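Tungsten-containing formylmethanofuran dehydrogenase 2 subunit C (PDB 5T5I) is subunit C of a tungsten-containing formylmethanofuran dehydrogenase, a complex that probably reduces carbon dioxide onto methanofuran in methanogenesis. Local coordinates at residues 134-139 with 150-155; 160-165 with 171-176. All coordinates share one frame; numbering follows the deposited sequence.

Contact 1 (134-139 with 150-155). With CA (calcium ion), chain B.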
loop_
_atom_site.group_PDB
_atom_site.type_symbol
_atom_site.label_atom_id
_atom_site.label_comp_id
_atom_site.label_asym_id
_atom_site.label_seq_id
_atom_site.Cartn_x
_atom_site.Cartn_y
_atom_site.Cartn_z
ATOM N N ASP C 134 -29.835 8.841 -22.439
ATOM C CA ASP C 134 -29.820 7.470 -21.943
ATOM C C ASP C 134 -30.808 6.649 -22.774
ATOM O O ASP C 134 -31.660 7.220 -23.465
ATOM C CB ASP C 134 -30.258 7.430 -20.460
ATOM C CG ASP C 134 -29.414 8.296 -19.535
ATOM O OD1 ASP C 134 -28.245 7.933 -19.285
ATOM O OD2 ASP C 134 -29.927 9.338 -19.055
ATOM N N TYR C 135 -30.701 5.307 -22.697
ATOM C CA TYR C 135 -31.665 4.382 -23.290
ATOM C C TYR C 135 -31.856 4.502 -24.818
ATOM O O TYR C 135 -32.983 4.376 -25.312
ATOM C CB TYR C 135 -33.038 4.516 -22.571
ATOM C CG TYR C 135 -33.010 4.194 -21.087
ATOM C CD1 TYR C 135 -32.813 2.894 -20.640
ATOM C CD2 TYR C 135 -33.243 5.178 -20.137
ATOM C CE1 TYR C 135 -32.782 2.594 -19.277
ATOM C CE2 TYR C 135 -33.226 4.889 -18.774
ATOM C CZ TYR C 135 -32.999 3.595 -18.349
ATOM O OH TYR C 135 -32.987 3.311 -17.003
ATOM N N VAL C 136 -30.761 4.682 -25.573
ATOM C CA VAL C 136 -30.847 4.676 -27.027
ATOM C C VAL C 136 -31.207 3.227 -27.395
ATOM O O VAL C 136 -30.528 2.305 -26.938
ATOM C CB VAL C 136 -29.518 5.069 -27.725
ATOM C CG1 VAL C 136 -29.637 4.915 -29.239
ATOM C CG2 VAL C 136 -29.086 6.493 -27.371
ATOM N N GLY C 137 -32.263 3.044 -28.183
ATOM C CA GLY C 137 -32.700 1.723 -28.625
ATOM C C GLY C 137 -33.013 0.738 -27.514
ATOM O O GLY C 137 -32.714 -0.446 -27.642
ATOM N N SER C 138 -33.623 1.209 -26.425
ATOM C CA SER C 138 -33.953 0.390 -25.249
ATOM C C SER C 138 -35.356 -0.244 -25.323
ATOM O O SER C 138 -36.097 -0.052 -26.285
ATOM C CB SER C 138 -33.889 1.265 -23.995
ATOM O OG SER C 138 -35.037 2.093 -23.947
ATOM N N SER C 139 -35.711 -0.981 -24.270
ATOM C CA SER C 139 -37.045 -1.542 -24.079
ATOM C C SER C 139 -37.855 -0.550 -23.194
ATOM O O SER C 139 -37.357 0.522 -22.842
ATOM C CB SER C 139 -36.955 -2.899 -23.377
ATOM O OG SER C 139 -36.586 -2.806 -22.008
ATOM N N GLY C 150 -33.915 -2.450 -37.092
ATOM C CA GLY C 150 -33.588 -1.072 -37.445
ATOM C C GLY C 150 -32.150 -0.740 -37.111
ATOM O O GLY C 150 -31.449 -1.549 -36.481
ATOM N N THR C 151 -31.681 0.429 -37.585
ATOM C CA THR C 151 -30.325 0.923 -37.324
ATOM C C THR C 151 -30.401 2.311 -36.683
ATOM O O THR C 151 -31.124 3.177 -37.172
ATOM C CB THR C 151 -29.482 0.991 -38.605
ATOM O OG1 THR C 151 -29.486 -0.291 -39.232
ATOM C CG2 THR C 151 -28.032 1.396 -38.331
ATOM N N ILE C 152 -29.642 2.524 -35.612
ATOM C CA ILE C 152 -29.535 3.829 -34.958
ATOM C C ILE C 152 -28.068 4.213 -35.011
ATOM O O ILE C 152 -27.228 3.434 -34.562
ATOM C CB ILE C 152 -30.055 3.823 -33.490
ATOM C CG1 ILE C 152 -31.493 3.270 -33.412
ATOM C CG2 ILE C 152 -29.969 5.259 -32.893
ATOM C CD1 ILE C 152 -31.949 2.910 -32.029
ATOM N N THR C 153 -27.760 5.405 -35.524
ATOM C CA THR C 153 -26.395 5.943 -35.577
ATOM C C THR C 153 -26.378 7.290 -34.841
ATOM O O THR C 153 -27.162 8.173 -35.173
ATOM C CB THR C 153 -25.889 6.104 -37.016
ATOM O OG1 THR C 153 -26.058 4.874 -37.713
ATOM C CG2 THR C 153 -24.408 6.504 -37.066
ATOM N N VAL C 154 -25.514 7.428 -33.838
ATOM C CA VAL C 154 -25.319 8.669 -33.068
ATOM C C VAL C 154 -23.891 9.123 -33.381
ATOM O O VAL C 154 -22.954 8.389 -33.065
ATOM C CB VAL C 154 -25.528 8.437 -31.546
ATOM C CG1 VAL C 154 -25.232 9.706 -30.738
ATOM C CG2 VAL C 154 -26.938 7.947 -31.254
ATOM N N HIS C 155 -23.716 10.306 -33.993
ATOM C CA HIS C 155 -22.383 10.805 -34.375
ATOM C C HIS C 155 -21.594 11.371 -33.193
ATOM O O HIS C 155 -20.369 11.343 -33.227
ATOM C CB HIS C 155 -22.463 11.814 -35.523
ATOM C CG HIS C 155 -22.874 11.193 -36.821
ATOM N ND1 HIS C 155 -22.060 11.247 -37.926
ATOM C CD2 HIS C 155 -23.976 10.468 -37.132
ATOM C CE1 HIS C 155 -22.705 10.613 -38.888
ATOM N NE2 HIS C 155 -23.847 10.100 -38.446
HETATM CA CA CA B . -37.200 -3.443 -19.482
#
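The backbone of 134-139 bends through a type II beta turn from Tyr135 to Ser138 and faces strand 151-154 across the interior, with the CA atoms of Gly137 and Ile152 7.4 Å apart. Two residues of the turn, Val136 and Gly137, meet Ile152, whose side chain leaves the strand toward them. Val136 CG1 lies 3.7 Å from Ile152 CG2, the two side chains sliding past each other in opposite directions. CG1 of Val136 stands anti to the backbone N (chi1 175°), which sends this methyl to the isoleucine. The CG1-CD1 branch of Ile152 reaches across to the backbone of the turn: its chain is extended at chi2 (166°), and CD1 ends 3.7 Å from Gly137 CA. Gly137 has no side chain in the way, so the same Ile152 CD1 also comes within 3.9 Å of Gly137 N. This is the inside of a right-handed parallel beta-helix, where the turn and the strand that follows it line facing walls of one coil and meet through apolar contacts. Around it, Met121 touches Ile152 from a neighbouring loop, and Val154 packs on Ile173 of strand 170-173. At the end of the turn, Ser138 OG donates to Ser139 O at 3.0 Å, in the carbonyl plane on a lone pair. Ser139 OG binds the calcium ion at 2.7 Å, alongside Asp143 O and an acidic side chain of another protein chain, so the metal sits where this loop meets a partner subunit.

Contact 2 (160-165 with 171-176)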
loop_
_atom_site.group_PDB
_atom_site.type_symbol
_atom_site.label_atom_id
_atom_site.label_comp_id
_atom_site.label_asym_id
_atom_site.label_seq_id
_atom_site.Cartn_x
_atom_site.Cartn_y
_atom_site.Cartn_z
ATOM N N ASN C 160 -26.216 6.332 -20.567
ATOM C CA ASN C 160 -26.316 4.994 -19.992
ATOM C C ASN C 160 -27.296 4.085 -20.678
ATOM O O ASN C 160 -28.290 4.534 -21.241
ATOM C CB ASN C 160 -26.745 5.069 -18.521
ATOM C CG ASN C 160 -25.736 5.651 -17.568
ATOM O OD1 ASN C 160 -24.624 6.016 -17.930
ATOM N ND2 ASN C 160 -26.078 5.652 -16.299
ATOM N N GLU C 161 -27.048 2.781 -20.522
ATOM C CA GLU C 161 -27.959 1.712 -20.901
ATOM C C GLU C 161 -28.408 1.741 -22.364
ATOM O O GLU C 161 -29.572 1.464 -22.669
ATOM C CB GLU C 161 -29.168 1.716 -19.934
ATOM C CG GLU C 161 -28.776 1.504 -18.476
ATOM C CD GLU C 161 -29.968 1.518 -17.544
ATOM O OE1 GLU C 161 -30.651 0.474 -17.426
ATOM O OE2 GLU C 161 -30.285 2.606 -17.012
ATOM N N ILE C 162 -27.474 2.039 -23.285
ATOM C CA ILE C 162 -27.834 2.001 -24.690
ATOM C C ILE C 162 -28.061 0.511 -25.049
ATOM O O ILE C 162 -27.382 -0.376 -24.515
ATOM C CB ILE C 162 -26.797 2.692 -25.636
ATOM C CG1 ILE C 162 -25.467 1.943 -25.698
ATOM C CG2 ILE C 162 -26.562 4.183 -25.270
ATOM C CD1 ILE C 162 -24.844 2.046 -27.043
ATOM N N GLY C 163 -29.067 0.248 -25.854
ATOM C CA GLY C 163 -29.422 -1.115 -26.238
ATOM C C GLY C 163 -29.882 -2.005 -25.097
ATOM O O GLY C 163 -29.686 -3.222 -25.131
ATOM N N GLU C 164 -30.503 -1.414 -24.078
ATOM C CA GLU C 164 -31.034 -2.147 -22.923
ATOM C C GLU C 164 -32.089 -3.178 -23.380
ATOM O O GLU C 164 -33.031 -2.815 -24.074
ATOM C CB GLU C 164 -31.605 -1.138 -21.908
ATOM C CG GLU C 164 -32.284 -1.735 -20.675
ATOM C CD GLU C 164 -33.788 -1.568 -20.594
ATOM O OE1 GLU C 164 -34.408 -1.215 -21.619
ATOM O OE2 GLU C 164 -34.366 -1.912 -19.539
ATOM N N TYR C 165 -31.873 -4.474 -23.058
ATOM C CA TYR C 165 -32.742 -5.599 -23.477
ATOM C C TYR C 165 -32.872 -5.717 -25.033
ATOM O O TYR C 165 -33.885 -6.198 -25.540
ATOM C CB TYR C 165 -34.139 -5.549 -22.800
ATOM C CG TYR C 165 -34.185 -6.099 -21.390
ATOM C CD1 TYR C 165 -34.255 -7.466 -21.157
ATOM C CD2 TYR C 165 -34.211 -5.252 -20.293
ATOM C CE1 TYR C 165 -34.320 -7.979 -19.859
ATOM C CE2 TYR C 165 -34.282 -5.747 -18.994
ATOM C CZ TYR C 165 -34.323 -7.113 -18.779
ATOM O OH TYR C 165 -34.383 -7.579 -17.492
ATOM N N ILE C 171 -26.879 -0.680 -33.330
ATOM C CA ILE C 171 -26.644 0.645 -32.749
ATOM C C ILE C 171 -25.165 0.990 -32.938
ATOM O O ILE C 171 -24.295 0.220 -32.522
ATOM C CB ILE C 171 -27.047 0.728 -31.261
ATOM C CG1 ILE C 171 -28.557 0.460 -31.075
ATOM C CG2 ILE C 171 -26.658 2.113 -30.666
ATOM C CD1 ILE C 171 -28.994 0.223 -29.612
ATOM N N ILE C 172 -24.884 2.159 -33.520
ATOM C CA ILE C 172 -23.517 2.643 -33.706
ATOM C C ILE C 172 -23.374 3.985 -32.972
ATOM O O ILE C 172 -24.120 4.918 -33.269
ATOM C CB ILE C 172 -23.145 2.771 -35.209
ATOM C CG1 ILE C 172 -23.217 1.395 -35.915
ATOM C CG2 ILE C 172 -21.745 3.393 -35.370
ATOM C CD1 ILE C 172 -23.165 1.452 -37.425
ATOM N N ILE C 173 -22.441 4.078 -32.016
ATOM C CA ILE C 173 -22.120 5.336 -31.321
ATOM C C ILE C 173 -20.731 5.717 -31.813
ATOM O O ILE C 173 -19.770 4.984 -31.550
ATOM C CB ILE C 173 -22.145 5.213 -29.763
ATOM C CG1 ILE C 173 -23.417 4.518 -29.249
ATOM C CG2 ILE C 173 -21.959 6.594 -29.090
ATOM C CD1 ILE C 173 -24.752 5.147 -29.624
ATOM N N LYS C 174 -20.610 6.827 -32.536
ATOM C CA LYS C 174 -19.308 7.254 -33.061
ATOM C C LYS C 174 -18.425 7.915 -31.977
ATOM O O LYS C 174 -17.207 7.898 -32.094
ATOM C CB LYS C 174 -19.475 8.125 -34.296
ATOM C CG LYS C 174 -20.195 7.387 -35.432
ATOM C CD LYS C 174 -20.204 8.188 -36.767
ATOM C CE LYS C 174 -19.962 7.445 -38.074
ATOM N NZ LYS C 174 -20.062 5.952 -38.017
ATOM N N GLY C 175 -19.048 8.454 -30.928
ATOM C CA GLY C 175 -18.355 9.025 -29.782
ATOM C C GLY C 175 -18.238 8.045 -28.622
ATOM O O GLY C 175 -18.142 6.825 -28.813
ATOM N N ASP C 176 -18.268 8.583 -27.404
ATOM C CA ASP C 176 -18.162 7.812 -26.164
ATOM C C ASP C 176 -19.529 7.506 -25.550
ATOM O O ASP C 176 -20.513 8.188 -25.833
ATOM C CB ASP C 176 -17.355 8.622 -25.135
ATOM C CG ASP C 176 -16.007 9.088 -25.642
ATOM O OD1 ASP C 176 -15.341 8.307 -26.353
ATOM O OD2 ASP C 176 -15.634 10.248 -25.356
#
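One coil of the parallel beta-helix closes here, where the turn in loop 160-165 faces strand 170-173 across the interior. The type II turn runs from Glu161 to Glu164, and the two residues at its corner, Ile162 and Gly163, touch Ile171 and Ile173, the inward-facing residues of the strand. Ile162 and Ile173 reach toward each other tip to tip, with CD1 of Ile162 3.6 Å from CG1 of Ile173 and 4.0 Å from its CD1. That reach depends on the first torsion of Ile162 (chi1 68°), which sets CG1 between the backbone N and the carbonyl carbon. The same Ile162 CD1 also grazes Ile171 CG2 at 4.1 Å, so one methyl bears on both isoleucines, while Pro181 of a following loop touches Ile162 as well. Away from this apolar core, Glu161 and Glu164 each form a salt bridge with a basic side chain of another protein chain, which makes the outer side of the turn part of a subunit interface. The glycine corner is met by Ile171, whose terminal methyl CD1 comes to rest 3.7 Å from Gly163 CA.

How the contacts relate
Contact 2 comes after contact 1 along the chain, and their centres lie about 6 Å apart. Strands 151-154 and 170-173 are parallel neighbours that follow each other in the chain, and the two turns stack likewise: Val136 O takes a probable hydrogen bond from Gly163 N at 2.7 Å. Both features place the contacts in successive coils of the same beta-helix. Valine-glycine in one turn thus lies beside isoleucine-glycine in the next, continuing a single apolar core along the helix axis. On the side turned away from that core, at the buried subunit interface, the calcium ligand Ser139 is probably hydrogen-bonded through OG to Glu164 OE1, tying the metal site of contact 1 to an interface residue of contact 2.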